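Local atomic coordinates of separin (Saccharomyces cerevisiae, PDB entry 5U1T), a protein that cleaves the cohesin subunit MCD1/SCC1 at the onset of anaphase as a caspase-like cysteine protease, releasing sister chromatids for segregation. Residues A[123-127]-A[461-466]; A[55-59]-A[100-105]; A[455-461]-A[496-500]. All coordinates share one frame; numbering follows the deposited sequence.

Contact 1 (A[123-127]-A[461-466]); sequences TWNDY and VYCMLR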
ATOM      1  N   THR A 123      38.296  32.667  -3.523  1.00 56.52           N
ATOM      2  CA  THR A 123      37.950  32.485  -2.115  1.00 56.93           C
ATOM      3  C   THR A 123      38.975  31.550  -1.448  1.00 52.37           C
ATOM      4  O   THR A 123      39.192  31.600  -0.236  1.00 51.08           O
ATOM      5  CB  THR A 123      36.489  31.931  -1.939  1.00 52.16           C
ATOM      6  OG1 THR A 123      36.214  31.703  -0.554  1.00 47.73           O
ATOM      7  CG2 THR A 123      36.298  30.629  -2.707  1.00 50.94           C
ATOM      8  N   TRP A 124      39.619  30.714  -2.255  1.00 52.42           N
ATOM      9  CA  TRP A 124      40.578  29.750  -1.732  1.00 53.07           C
ATOM     10  C   TRP A 124      41.852  30.389  -1.193  1.00 60.30           C
ATOM     11  O   TRP A 124      42.449  29.859  -0.249  1.00 60.39           O
ATOM     12  CB  TRP A 124      40.919  28.731  -2.814  1.00 51.05           C
ATOM     13  CG  TRP A 124      39.757  27.838  -3.074  1.00 52.51           C
ATOM     14  CD1 TRP A 124      38.911  27.880  -4.139  1.00 53.20           C
ATOM     15  CD2 TRP A 124      39.278  26.792  -2.219  1.00 55.83           C
ATOM     16  NE1 TRP A 124      37.945  26.911  -4.011  1.00 53.47           N
ATOM     17  CE2 TRP A 124      38.144  26.233  -2.838  1.00 54.69           C
ATOM     18  CE3 TRP A 124      39.706  26.269  -0.997  1.00 54.88           C
ATOM     19  CZ2 TRP A 124      37.419  25.177  -2.270  1.00 57.06           C
ATOM     20  CZ3 TRP A 124      38.995  25.209  -0.438  1.00 57.73           C
ATOM     21  CH2 TRP A 124      37.861  24.678  -1.073  1.00 55.72           C
ATOM     22  N   ASN A 125      42.249  31.529  -1.767  1.00 54.24           N
ATOM     23  CA  ASN A 125      43.512  32.151  -1.394  1.00 55.21           C
ATOM     24  C   ASN A 125      43.464  33.635  -0.980  1.00 60.13           C
ATOM     25  O   ASN A 125      44.499  34.195  -0.570  1.00 56.94           O
ATOM     26  CB  ASN A 125      44.528  32.003  -2.546  1.00 52.78           C
ATOM     27  CG  ASN A 125      44.167  32.831  -3.796  1.00 53.91           C
ATOM     28  OD1 ASN A 125      43.534  33.888  -3.719  1.00 56.04           O
ATOM     29  ND2 ASN A 125      44.594  32.346  -4.954  1.00 45.54           N
ATOM     30  N   ASP A 126      42.295  34.276  -1.084  1.00 61.44           N
ATOM     31  CA  ASP A 126      42.265  35.750  -1.025  1.00 57.63           C
ATOM     32  C   ASP A 126      42.554  36.327   0.369  1.00 49.02           C
ATOM     33  O   ASP A 126      42.703  37.535   0.530  1.00 57.32           O
ATOM     34  CB  ASP A 126      40.928  36.289  -1.549  1.00 55.82           C
ATOM     35  CG  ASP A 126      39.759  35.878  -0.705  1.00 60.03           C
ATOM     36  OD1 ASP A 126      39.979  35.290   0.378  1.00 59.02           O
ATOM     37  OD2 ASP A 126      38.609  36.160  -1.124  1.00 59.66           O
ATOM     38  N   TYR A 127      42.638  35.455   1.363  1.00 56.53           N
ATOM     39  CA  TYR A 127      43.014  35.859   2.709  1.00 52.78           C
ATOM     40  C   TYR A 127      44.532  35.795   2.951  1.00 48.81           C
ATOM     41  O   TYR A 127      44.988  36.070   4.046  1.00 51.89           O
ATOM     42  CB  TYR A 127      42.264  34.988   3.732  1.00 47.77           C
ATOM     43  CG  TYR A 127      42.588  33.505   3.703  1.00 49.99           C
ATOM     44  CD1 TYR A 127      43.622  32.987   4.483  1.00 52.45           C
ATOM     45  CD2 TYR A 127      41.857  32.612   2.911  1.00 52.73           C
ATOM     46  CE1 TYR A 127      43.921  31.627   4.475  1.00 52.81           C
ATOM     47  CE2 TYR A 127      42.143  31.234   2.903  1.00 49.36           C
ATOM     48  CZ  TYR A 127      43.172  30.752   3.692  1.00 50.78           C
ATOM     49  OH  TYR A 127      43.488  29.413   3.702  1.00 55.68           O
ATOM     50  N   VAL A 461      37.223  19.261  -6.006  1.00 47.42           N
ATOM     51  CA  VAL A 461      36.938  19.870  -4.712  1.00 41.89           C
ATOM     52  C   VAL A 461      36.986  21.415  -4.655  1.00 51.95           C
ATOM     53  O   VAL A 461      36.258  21.997  -3.848  1.00 56.90           O
ATOM     54  CB  VAL A 461      37.890  19.321  -3.635  1.00 39.47           C
ATOM     55  CG1 VAL A 461      39.257  19.866  -3.812  1.00 45.75           C
ATOM     56  CG2 VAL A 461      37.389  19.672  -2.260  1.00 48.06           C
ATOM     57  N   TYR A 462      37.789  22.099  -5.478  1.00 46.57           N
ATOM     58  CA  TYR A 462      37.840  23.559  -5.364  1.00 52.94           C
ATOM     59  C   TYR A 462      36.552  24.140  -5.918  1.00 47.56           C
ATOM     60  O   TYR A 462      36.252  25.311  -5.719  1.00 46.89           O
ATOM     61  CB  TYR A 462      39.085  24.177  -6.059  1.00 50.97           C
ATOM     62  CG  TYR A 462      40.361  23.811  -5.342  1.00 40.15           C
ATOM     63  CD1 TYR A 462      40.713  24.437  -4.147  1.00 48.08           C
ATOM     64  CD2 TYR A 462      41.181  22.806  -5.820  1.00 40.91           C
ATOM     65  CE1 TYR A 462      41.863  24.084  -3.465  1.00 46.61           C
ATOM     66  CE2 TYR A 462      42.305  22.436  -5.150  1.00 42.35           C
ATOM     67  CZ  TYR A 462      42.659  23.081  -3.977  1.00 45.07           C
ATOM     68  OH  TYR A 462      43.808  22.707  -3.309  1.00 51.48           O
ATOM     69  N   CYS A 463      35.766  23.308  -6.583  1.00 48.17           N
ATOM     70  CA  CYS A 463      34.421  23.714  -6.981  1.00 51.27           C
ATOM     71  C   CYS A 463      33.470  23.931  -5.786  1.00 53.06           C
ATOM     72  O   CYS A 463      32.447  24.589  -5.938  1.00 55.39           O
ATOM     73  CB  CYS A 463      33.827  22.693  -7.949  1.00 42.55           C
ATOM     74  SG  CYS A 463      34.408  22.867  -9.654  1.00 55.46           S
ATOM     75  N   MET A 464      33.813  23.403  -4.612  1.00 47.60           N
ATOM     76  CA  MET A 464      33.022  23.651  -3.412  1.00 49.84           C
ATOM     77  C   MET A 464      33.060  25.108  -2.952  1.00 56.41           C
ATOM     78  O   MET A 464      32.220  25.513  -2.146  1.00 61.70           O
ATOM     79  CB  MET A 464      33.487  22.762  -2.264  1.00 50.03           C
ATOM     80  CG  MET A 464      33.523  21.272  -2.602  1.00 57.62           C
ATOM     81  SD  MET A 464      31.935  20.546  -3.084  1.00 54.08           S
ATOM     82  CE  MET A 464      30.943  21.214  -1.783  1.00 55.77           C
ATOM     83  N   LEU A 465      34.009  25.889  -3.467  1.00 54.69           N
ATOM     84  CA  LEU A 465      34.162  27.301  -3.113  1.00 51.27           C
ATOM     85  C   LEU A 465      34.132  27.572  -1.612  1.00 50.54           C
ATOM     86  O   LEU A 465      33.553  28.561  -1.177  1.00 53.90           O
ATOM     87  CB  LEU A 465      33.085  28.142  -3.792  1.00 50.84           C
ATOM     88  CG  LEU A 465      33.187  28.329  -5.306  1.00 62.44           C
ATOM     89  CD1 LEU A 465      32.028  29.176  -5.804  1.00 63.36           C
ATOM     90  CD2 LEU A 465      34.525  28.976  -5.723  1.00 60.01           C
ATOM     91  N   ARG A 466      34.776  26.699  -0.841  1.00 51.72           N
ATOM     92  CA  ARG A 466      34.836  26.800   0.620  1.00 54.41           C
ATOM     93  C   ARG A 466      33.450  26.872   1.276  1.00 58.40           C
ATOM     94  O   ARG A 466      33.242  27.582   2.264  1.00 55.52           O
ATOM     95  CB  ARG A 466      35.671  28.012   1.049  1.00 52.67           C
ATOM     96  CG  ARG A 466      37.164  27.851   0.824  1.00 54.91           C
ATOM     97  CD  ARG A 466      37.934  29.053   1.316  1.00 47.62           C
ATOM     98  NE  ARG A 466      37.826  29.236   2.761  1.00 49.19           N
ATOM     99  CZ  ARG A 466      38.747  28.867   3.647  1.00 53.74           C
ATOM    100  NH1 ARG A 466      39.866  28.277   3.258  1.00 54.98           N
ATOM    101  NH2 ARG A 466      38.547  29.087   4.936  1.00 49.61           N
TER

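Contact 2 (A[55-59]-A[100-105]); sequences LNSIY and FLFNET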
ATOM      1  N   LEU A  55      52.916  19.344   6.959  1.00 55.12           N
ATOM      2  CA  LEU A  55      52.107  20.301   6.212  1.00 53.29           C
ATOM      3  C   LEU A  55      51.211  19.643   5.154  1.00 53.94           C
ATOM      4  O   LEU A  55      50.002  19.858   5.125  1.00 55.80           O
ATOM      5  CB  LEU A  55      53.009  21.343   5.551  1.00 54.38           C
ATOM      6  CG  LEU A  55      53.378  22.525   6.449  1.00 58.50           C
ATOM      7  CD1 LEU A  55      54.398  23.465   5.775  1.00 53.10           C
ATOM      8  CD2 LEU A  55      52.081  23.252   6.846  1.00 48.10           C
ATOM      9  N   ASN A  56      51.804  18.855   4.269  1.00 54.65           N
ATOM     10  CA  ASN A  56      51.025  18.206   3.245  1.00 50.48           C
ATOM     11  C   ASN A  56      49.996  17.235   3.827  1.00 55.20           C
ATOM     12  O   ASN A  56      48.918  17.040   3.273  1.00 53.64           O
ATOM     13  CB  ASN A  56      51.928  17.454   2.288  1.00 47.99           C
ATOM     14  CG  ASN A  56      51.139  16.697   1.258  1.00 51.35           C
ATOM     15  OD1 ASN A  56      50.805  15.531   1.452  1.00 48.62           O
ATOM     16  ND2 ASN A  56      50.792  17.373   0.171  1.00 52.23           N
ATOM     17  N   SER A  57      50.355  16.608   4.939  1.00 53.10           N
ATOM     18  CA  SER A  57      49.472  15.684   5.600  1.00 49.64           C
ATOM     19  C   SER A  57      48.214  16.424   6.083  1.00 53.12           C
ATOM     20  O   SER A  57      47.094  15.971   5.865  1.00 52.52           O
ATOM     21  CB  SER A  57      50.220  15.008   6.738  1.00 51.48           C
ATOM     22  OG  SER A  57      49.341  14.292   7.560  1.00 61.51           O
ATOM     23  N   ILE A  58      48.406  17.594   6.683  1.00 54.10           N
ATOM     24  CA  ILE A  58      47.308  18.403   7.208  1.00 52.27           C
ATOM     25  C   ILE A  58      46.478  19.064   6.095  1.00 53.68           C
ATOM     26  O   ILE A  58      45.249  19.049   6.153  1.00 52.79           O
ATOM     27  CB  ILE A  58      47.826  19.505   8.173  1.00 51.20           C
ATOM     28  CG1 ILE A  58      48.586  18.889   9.353  1.00 59.06           C
ATOM     29  CG2 ILE A  58      46.672  20.294   8.727  1.00 59.86           C
ATOM     30  CD1 ILE A  58      49.611  19.849  10.034  1.00 64.05           C
ATOM     31  N   TYR A  59      47.140  19.649   5.099  1.00 52.86           N
ATOM     32  CA  TYR A  59      46.429  20.272   3.981  1.00 51.46           C
ATOM     33  C   TYR A  59      45.520  19.255   3.290  1.00 53.48           C
ATOM     34  O   TYR A  59      44.451  19.597   2.823  1.00 53.18           O
ATOM     35  CB  TYR A  59      47.401  20.859   2.950  1.00 51.73           C
ATOM     36  CG  TYR A  59      48.030  22.202   3.276  1.00 51.27           C
ATOM     37  CD1 TYR A  59      47.252  23.337   3.506  1.00 53.61           C
ATOM     38  CD2 TYR A  59      49.410  22.348   3.300  1.00 53.67           C
ATOM     39  CE1 TYR A  59      47.833  24.560   3.791  1.00 49.29           C
ATOM     40  CE2 TYR A  59      49.997  23.561   3.580  1.00 51.40           C
ATOM     41  CZ  TYR A  59      49.210  24.664   3.825  1.00 53.65           C
ATOM     42  OH  TYR A  59      49.821  25.874   4.093  1.00 54.95           O
ATOM     43  N   PHE A 100      54.924  25.698  -2.685  1.00 46.41           N
ATOM     44  CA  PHE A 100      54.319  24.589  -1.958  1.00 46.40           C
ATOM     45  C   PHE A 100      53.018  25.018  -1.278  1.00 53.94           C
ATOM     46  O   PHE A 100      51.989  24.366  -1.436  1.00 49.93           O
ATOM     47  CB  PHE A 100      55.322  24.049  -0.940  1.00 44.82           C
ATOM     48  CG  PHE A 100      54.821  22.898  -0.108  1.00 52.02           C
ATOM     49  CD1 PHE A 100      54.074  21.874  -0.670  1.00 51.19           C
ATOM     50  CD2 PHE A 100      55.152  22.816   1.250  1.00 52.70           C
ATOM     51  CE1 PHE A 100      53.627  20.791   0.119  1.00 49.88           C
ATOM     52  CE2 PHE A 100      54.722  21.740   2.038  1.00 54.23           C
ATOM     53  CZ  PHE A 100      53.955  20.727   1.471  1.00 47.44           C
ATOM     54  N   LEU A 101      53.069  26.137  -0.556  1.00 52.71           N
ATOM     55  CA  LEU A 101      51.908  26.689   0.126  1.00 51.03           C
ATOM     56  C   LEU A 101      50.765  26.932  -0.867  1.00 55.99           C
ATOM     57  O   LEU A 101      49.581  26.624  -0.592  1.00 56.30           O
ATOM     58  CB  LEU A 101      52.284  27.994   0.856  1.00 48.16           C
ATOM     59  CG  LEU A 101      51.214  28.682   1.728  1.00 54.68           C
ATOM     60  CD1 LEU A 101      51.845  29.498   2.853  1.00 46.83           C
ATOM     61  CD2 LEU A 101      50.255  29.562   0.905  1.00 49.02           C
ATOM     62  N   PHE A 102      51.127  27.489  -2.018  1.00 50.85           N
ATOM     63  CA  PHE A 102      50.144  27.845  -3.020  1.00 47.78           C
ATOM     64  C   PHE A 102      49.546  26.612  -3.680  1.00 48.95           C
ATOM     65  O   PHE A 102      48.338  26.539  -3.880  1.00 48.34           O
ATOM     66  CB  PHE A 102      50.754  28.730  -4.076  1.00 44.59           C
ATOM     67  CG  PHE A 102      49.777  29.226  -5.084  1.00 41.81           C
ATOM     68  CD1 PHE A 102      49.086  30.400  -4.869  1.00 47.11           C
ATOM     69  CD2 PHE A 102      49.560  28.533  -6.264  1.00 42.07           C
ATOM     70  CE1 PHE A 102      48.194  30.874  -5.807  1.00 44.63           C
ATOM     71  CE2 PHE A 102      48.668  29.001  -7.212  1.00 45.53           C
ATOM     72  CZ  PHE A 102      47.984  30.174  -6.982  1.00 42.50           C
ATOM     73  N   ASN A 103      50.400  25.648  -4.007  1.00 48.66           N
ATOM     74  CA  ASN A 103      49.962  24.460  -4.714  1.00 51.61           C
ATOM     75  C   ASN A 103      49.004  23.613  -3.877  1.00 52.55           C
ATOM     76  O   ASN A 103      48.105  22.988  -4.406  1.00 47.13           O
ATOM     77  CB  ASN A 103      51.163  23.635  -5.153  1.00 47.19           C
ATOM     78  CG  ASN A 103      51.823  24.199  -6.379  1.00 48.94           C
ATOM     79  OD1 ASN A 103      51.245  25.021  -7.094  1.00 50.83           O
ATOM     80  ND2 ASN A 103      53.039  23.771  -6.632  1.00 48.58           N
ATOM     81  N   GLU A 104      49.194  23.644  -2.565  1.00 48.35           N
ATOM     82  CA  GLU A 104      48.406  22.863  -1.648  1.00 47.93           C
ATOM     83  C   GLU A 104      47.060  23.490  -1.357  1.00 52.06           C
ATOM     84  O   GLU A 104      46.293  22.936  -0.605  1.00 50.93           O
ATOM     85  CB  GLU A 104      49.154  22.684  -0.339  1.00 46.68           C
ATOM     86  CG  GLU A 104      50.440  21.929  -0.445  1.00 41.91           C
ATOM     87  CD  GLU A 104      50.228  20.439  -0.467  1.00 48.40           C
ATOM     88  OE1 GLU A 104      50.005  19.888  -1.557  1.00 54.55           O
ATOM     89  OE2 GLU A 104      50.276  19.799   0.596  1.00 53.45           O
ATOM     90  N   THR A 105      46.760  24.637  -1.950  1.00 49.37           N
ATOM     91  CA  THR A 105      45.589  25.399  -1.518  1.00 41.20           C
ATOM     92  C   THR A 105      44.829  26.019  -2.687  1.00 43.07           C
ATOM     93  O   THR A 105      43.965  26.869  -2.484  1.00 44.40           O
ATOM     94  CB  THR A 105      45.997  26.526  -0.527  1.00 47.99           C
ATOM     95  OG1 THR A 105      47.081  27.309  -1.086  1.00 53.72           O
ATOM     96  CG2 THR A 105      46.449  25.943   0.811  1.00 44.54           C
TER

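Contact 3 (A[455-461]-A[496-500]); sequences FSCLFNV and FSNSS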
ATOM      1  N   PHE A 455      34.933  15.256 -17.224  1.00 57.85           N
ATOM      2  CA  PHE A 455      34.136  15.138 -16.026  1.00 56.86           C
ATOM      3  C   PHE A 455      34.921  15.559 -14.818  1.00 57.87           C
ATOM      4  O   PHE A 455      34.389  16.120 -13.887  1.00 54.33           O
ATOM      5  CB  PHE A 455      33.640  13.714 -15.833  1.00 59.79           C
ATOM      6  CG  PHE A 455      32.860  13.532 -14.580  1.00 57.00           C
ATOM      7  CD1 PHE A 455      31.620  14.080 -14.452  1.00 52.97           C
ATOM      8  CD2 PHE A 455      33.390  12.850 -13.522  1.00 52.74           C
ATOM      9  CE1 PHE A 455      30.916  13.942 -13.293  1.00 51.65           C
ATOM     10  CE2 PHE A 455      32.695  12.710 -12.359  1.00 54.17           C
ATOM     11  CZ  PHE A 455      31.454  13.255 -12.248  1.00 52.57           C
ATOM     12  N   SER A 456      36.211  15.299 -14.850  1.00 57.61           N
ATOM     13  CA  SER A 456      37.069  15.497 -13.706  1.00 59.48           C
ATOM     14  C   SER A 456      37.441  16.939 -13.488  1.00 55.14           C
ATOM     15  O   SER A 456      37.880  17.310 -12.425  1.00 56.19           O
ATOM     16  CB  SER A 456      38.335  14.689 -13.881  1.00 55.22           C
ATOM     17  OG  SER A 456      38.607  13.948 -12.735  1.00 58.71           O
ATOM     18  N   CYS A 457      37.294  17.747 -14.517  1.00 57.72           N
ATOM     19  CA  CYS A 457      37.437  19.165 -14.390  1.00 55.73           C
ATOM     20  C   CYS A 457      36.298  19.711 -13.581  1.00 55.33           C
ATOM     21  O   CYS A 457      36.443  20.712 -12.934  1.00 58.11           O
ATOM     22  CB  CYS A 457      37.471  19.818 -15.762  1.00 56.58           C
ATOM     23  SG  CYS A 457      38.851  19.348 -16.804  1.00 59.09           S
ATOM     24  N   LEU A 458      35.159  19.049 -13.600  1.00 59.09           N
ATOM     25  CA  LEU A 458      34.033  19.538 -12.846  1.00 52.39           C
ATOM     26  C   LEU A 458      33.946  18.848 -11.515  1.00 52.43           C
ATOM     27  O   LEU A 458      33.641  19.453 -10.532  1.00 51.38           O
ATOM     28  CB  LEU A 458      32.755  19.310 -13.628  1.00 60.52           C
ATOM     29  CG  LEU A 458      31.387  19.660 -13.066  1.00 59.31           C
ATOM     30  CD1 LEU A 458      31.117  18.843 -11.836  1.00 61.13           C
ATOM     31  CD2 LEU A 458      31.204  21.120 -12.793  1.00 55.48           C
ATOM     32  N   PHE A 459      34.204  17.562 -11.480  1.00 53.02           N
ATOM     33  CA  PHE A 459      34.139  16.862 -10.215  1.00 52.96           C
ATOM     34  C   PHE A 459      35.466  17.077  -9.534  1.00 44.73           C
ATOM     35  O   PHE A 459      36.382  16.255  -9.614  1.00 52.01           O
ATOM     36  CB  PHE A 459      33.804  15.385 -10.404  1.00 58.23           C
ATOM     37  CG  PHE A 459      33.296  14.726  -9.171  1.00 51.34           C
ATOM     38  CD1 PHE A 459      32.003  14.943  -8.744  1.00 52.97           C
ATOM     39  CD2 PHE A 459      34.114  13.891  -8.431  1.00 53.65           C
ATOM     40  CE1 PHE A 459      31.514  14.329  -7.590  1.00 52.33           C
ATOM     41  CE2 PHE A 459      33.640  13.271  -7.277  1.00 54.09           C
ATOM     42  CZ  PHE A 459      32.341  13.495  -6.857  1.00 56.32           C
ATOM     43  N   ASN A 460      35.548  18.225  -8.873  1.00 45.68           N
ATOM     44  CA  ASN A 460      36.801  18.754  -8.337  1.00 47.44           C
ATOM     45  C   ASN A 460      36.503  19.551  -7.085  1.00 47.93           C
ATOM     46  O   ASN A 460      35.637  20.420  -7.106  1.00 49.29           O
ATOM     47  CB  ASN A 460      37.512  19.628  -9.400  1.00 53.25           C
ATOM     48  CG  ASN A 460      38.815  20.246  -8.902  1.00 46.93           C
ATOM     49  OD1 ASN A 460      38.823  21.355  -8.356  1.00 46.20           O
ATOM     50  ND2 ASN A 460      39.927  19.542  -9.129  1.00 45.71           N
ATOM     51  N   VAL A 461      37.223  19.261  -6.006  1.00 47.42           N
ATOM     52  CA  VAL A 461      36.938  19.870  -4.712  1.00 41.89           C
ATOM     53  C   VAL A 461      36.986  21.415  -4.655  1.00 51.95           C
ATOM     54  O   VAL A 461      36.258  21.997  -3.848  1.00 56.90           O
ATOM     55  CB  VAL A 461      37.890  19.321  -3.635  1.00 39.47           C
ATOM     56  CG1 VAL A 461      39.257  19.866  -3.812  1.00 45.75           C
ATOM     57  CG2 VAL A 461      37.389  19.672  -2.260  1.00 48.06           C
ATOM     58  N   PHE A 496      38.007   9.527  -8.303  1.00 51.88           N
ATOM     59  CA  PHE A 496      38.219  10.744  -9.060  1.00 54.27           C
ATOM     60  C   PHE A 496      39.287  11.623  -8.455  1.00 52.12           C
ATOM     61  O   PHE A 496      39.349  11.796  -7.238  1.00 48.77           O
ATOM     62  CB  PHE A 496      36.915  11.494  -9.204  1.00 48.67           C
ATOM     63  CG  PHE A 496      35.920  10.759 -10.047  1.00 59.00           C
ATOM     64  CD1 PHE A 496      36.056  10.734 -11.426  1.00 54.30           C
ATOM     65  CD2 PHE A 496      34.866  10.053  -9.460  1.00 57.59           C
ATOM     66  CE1 PHE A 496      35.148  10.061 -12.203  1.00 56.84           C
ATOM     67  CE2 PHE A 496      33.961   9.370 -10.236  1.00 50.40           C
ATOM     68  CZ  PHE A 496      34.098   9.376 -11.607  1.00 51.09           C
ATOM     69  N   SER A 497      40.136  12.154  -9.329  1.00 52.23           N
ATOM     70  CA  SER A 497      41.293  12.944  -8.925  1.00 48.42           C
ATOM     71  C   SER A 497      40.908  14.321  -8.423  1.00 47.72           C
ATOM     72  O   SER A 497      39.998  14.958  -8.958  1.00 55.03           O
ATOM     73  CB  SER A 497      42.270  13.074 -10.085  1.00 48.32           C
ATOM     74  OG  SER A 497      41.660  13.671 -11.220  1.00 48.73           O
ATOM     75  N   ASN A 498      41.593  14.768  -7.397  1.00 46.72           N
ATOM     76  CA  ASN A 498      41.377  16.054  -6.778  1.00 52.99           C
ATOM     77  C   ASN A 498      39.954  16.301  -6.330  1.00 53.08           C
ATOM     78  O   ASN A 498      39.336  17.264  -6.690  1.00 51.41           O
ATOM     79  CB  ASN A 498      41.925  17.192  -7.641  1.00 49.61           C
ATOM     80  CG  ASN A 498      41.984  18.519  -6.915  1.00 56.23           C
ATOM     81  OD1 ASN A 498      42.170  18.566  -5.729  1.00 55.11           O
ATOM     82  ND2 ASN A 498      41.823  19.587  -7.626  1.00 58.77           N
ATOM     83  N   SER A 499      39.437  15.384  -5.543  1.00 56.48           N
ATOM     84  CA  SER A 499      38.105  15.540  -4.958  1.00 51.09           C
ATOM     85  C   SER A 499      38.129  15.032  -3.528  1.00 57.54           C
ATOM     86  O   SER A 499      38.988  14.213  -3.168  1.00 64.37           O
ATOM     87  CB  SER A 499      37.047  14.795  -5.777  1.00 47.99           C
ATOM     88  OG  SER A 499      37.392  13.427  -5.919  1.00 49.85           O
ATOM     89  N   SER A 500      37.187  15.509  -2.717  1.00 57.50           N
ATOM     90  CA  SER A 500      37.104  15.124  -1.321  1.00 51.86           C
ATOM     91  C   SER A 500      36.527  13.743  -1.088  1.00 53.66           C
ATOM     92  O   SER A 500      35.971  13.100  -1.978  1.00 54.15           O
ATOM     93  CB  SER A 500      36.244  16.115  -0.563  1.00 55.65           C
ATOM     94  OG  SER A 500      34.929  16.056  -1.066  1.00 54.23           O
TER

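Contact 1 (A[123-127]-A[461-466])
Trp124, in the loop between helices 113-117 and 129-142, is clamped by Tyr462 and Arg466 from the loop between helices 448-458 and 470-485, a buried loop-to-loop contact in the helical domain of separase. Tyr462 brings its edge to one face of the indole in a T-shaped pair: its CD1 lies 3.4 Å from Trp124 CD2, and the planes stand at 84°. On the opposite face the aliphatic part of Arg466 makes a CH-pi contact, with CG 3.5 Å from the centroid of the six-membered ring. A broad, flat indole offers two faces to these neighbours, and its N-H can reach a carbonyl at the rim. Trp124 NE1 donates to Tyr462 O at 2.9 Å, in the carbonyl plane on a lone pair, although the N-H is bent to 145°. The same oxygen receives Leu465 N at 3.2 Å, an i to i+3 bond at the end of the 3-10 segment 461-464, so one carbonyl serves both the turn and its partner. Arginine suits its position because its methylene chain covers the ring while its guanidinium extends past it to Tyr127 and Asn72. The extended chi2 (-178°) runs CD past Thr123 O, and the bend at chi3 then turns the guanidinium toward Tyr127, whose CE2 lies over one of its faces, 3.7 Å from Arg466 NH1. Arg466 NH2 is hydrogen-bonded to Asn72 OD1 on helix 69-87. Beside this, Thr123 CG2 meets Leu465 CD2 at 3.9 Å. Trp68 adds a further edge-to-face partner to Trp124.

Contact 2 (A[55-59]-A[100-105])
Tyr59, on helix 48-64, lays one face of its ring against Glu104, the residue just past the end of helix 91-103. The contact is a CH-pi one: Glu104 CB sits 4.0 Å from the centroid of the Tyr59 ring, displaced toward the rim, and Thr105 CG2 approaches Tyr59 CE1 obliquely at 3.6 Å. An aromatic ring suits this place because it offers a large apolar surface to the methylene and methyl groups of the helix end, while its hydroxyl passes Leu101 CG at 3.9 Å and goes on to hydrogen-bond His78.

Glu104 plays a double part. Its CB packs on the ring, but the chain bends at chi2 (-81°), turning the carboxylate off toward Asn56. There Asn56 ND2 meets OE2 in a weak bond, whose 2.5 Å length is doubtful at this resolution, with the amide and carboxylate planes only 22° apart. Both residues are partly exposed, which suits polar groups.

Phe100 is the third main contributor. Asn56 CB lies at the edge of its ring, near the plane and 3.9 Å from Phe100 CZ, while Leu55 CB approaches Phe100 CE2 obliquely at the same distance. Thr105 OG1 donates to Leu101 O at 2.6 Å, tying Thr105, two residues past the helix, back to its last turn. Helix 69-87, which lies between the two in sequence, also packs against both: His78 touches Leu55 and Leu101 and meets the Phe100 ring, while Thr74 and Val75 touch Tyr59.

Contact 3 (A[455-461]-A[496-500])
Phe455, Phe459 and Phe496 form an aromatic cluster, the apolar part of this contact. Phe455 directs its ring edge at one face of Phe496, with centroids 5.1 Å apart and planes at 64°. Phe459 meets Phe496 obliquely, its CD2 3.8 Å from Phe496 CB. Phenylalanine suits this buried place, giving apolar rings that pack edge to face or obliquely. Phe455 CG stands anti to the backbone nitrogen (chi1 178°), which sends its ring out from helix 448-458 to reach Phe496.

Among the backbone interactions, Val461 N donates to Asn498 O at 3.0 Å and nearly straight, at 166°. Asn460 CA adds a C-H...O contact of 3.4 Å to Asn498 O. Phe459 is the centre of an inverse gamma turn, which comes shortly before the Val461 bond in the chain.

Hydroxyls complete the set: Ser456 OG and Ser497 OG share a weak bond of 3.4 Å, and Ser499 OG donates to Phe496 O at 2.9 Å, bracing its own loop. Ser500 is the N-cap of helix 501-509, its OG bonded to Met503 N and His66. Helices 470-485 and 501-509 pack on the cluster, Phe485 and Leu507 touching Phe496, and helix 431-444 lies against Phe455 through Ile442.

From the N terminus, contact 2 comes first: it closes a loop of 40 residues, mostly helix, by bringing helix 48-64 to the end of helix 91-103. Contact 1 opens soon after, at 123-127, and spans 333 residues before it closes at 461-466. Contact 3 opens at 455-461, running into the closing segment of contact 1 at Val461, and ends at 496-500, so contacts 1 and 3 cross. Tyr462 bridges the group, its OH packing on Thr105 of contact 2 and its CD2 near Asn498 of contact 3. Contacts 2 and 3 do not touch, their nearest atoms being about 8 Å apart. Contact 2 joins N-terminal helices to each other, contact 3 joins parts of the 448-509 region, and contact 1 connects the two regions.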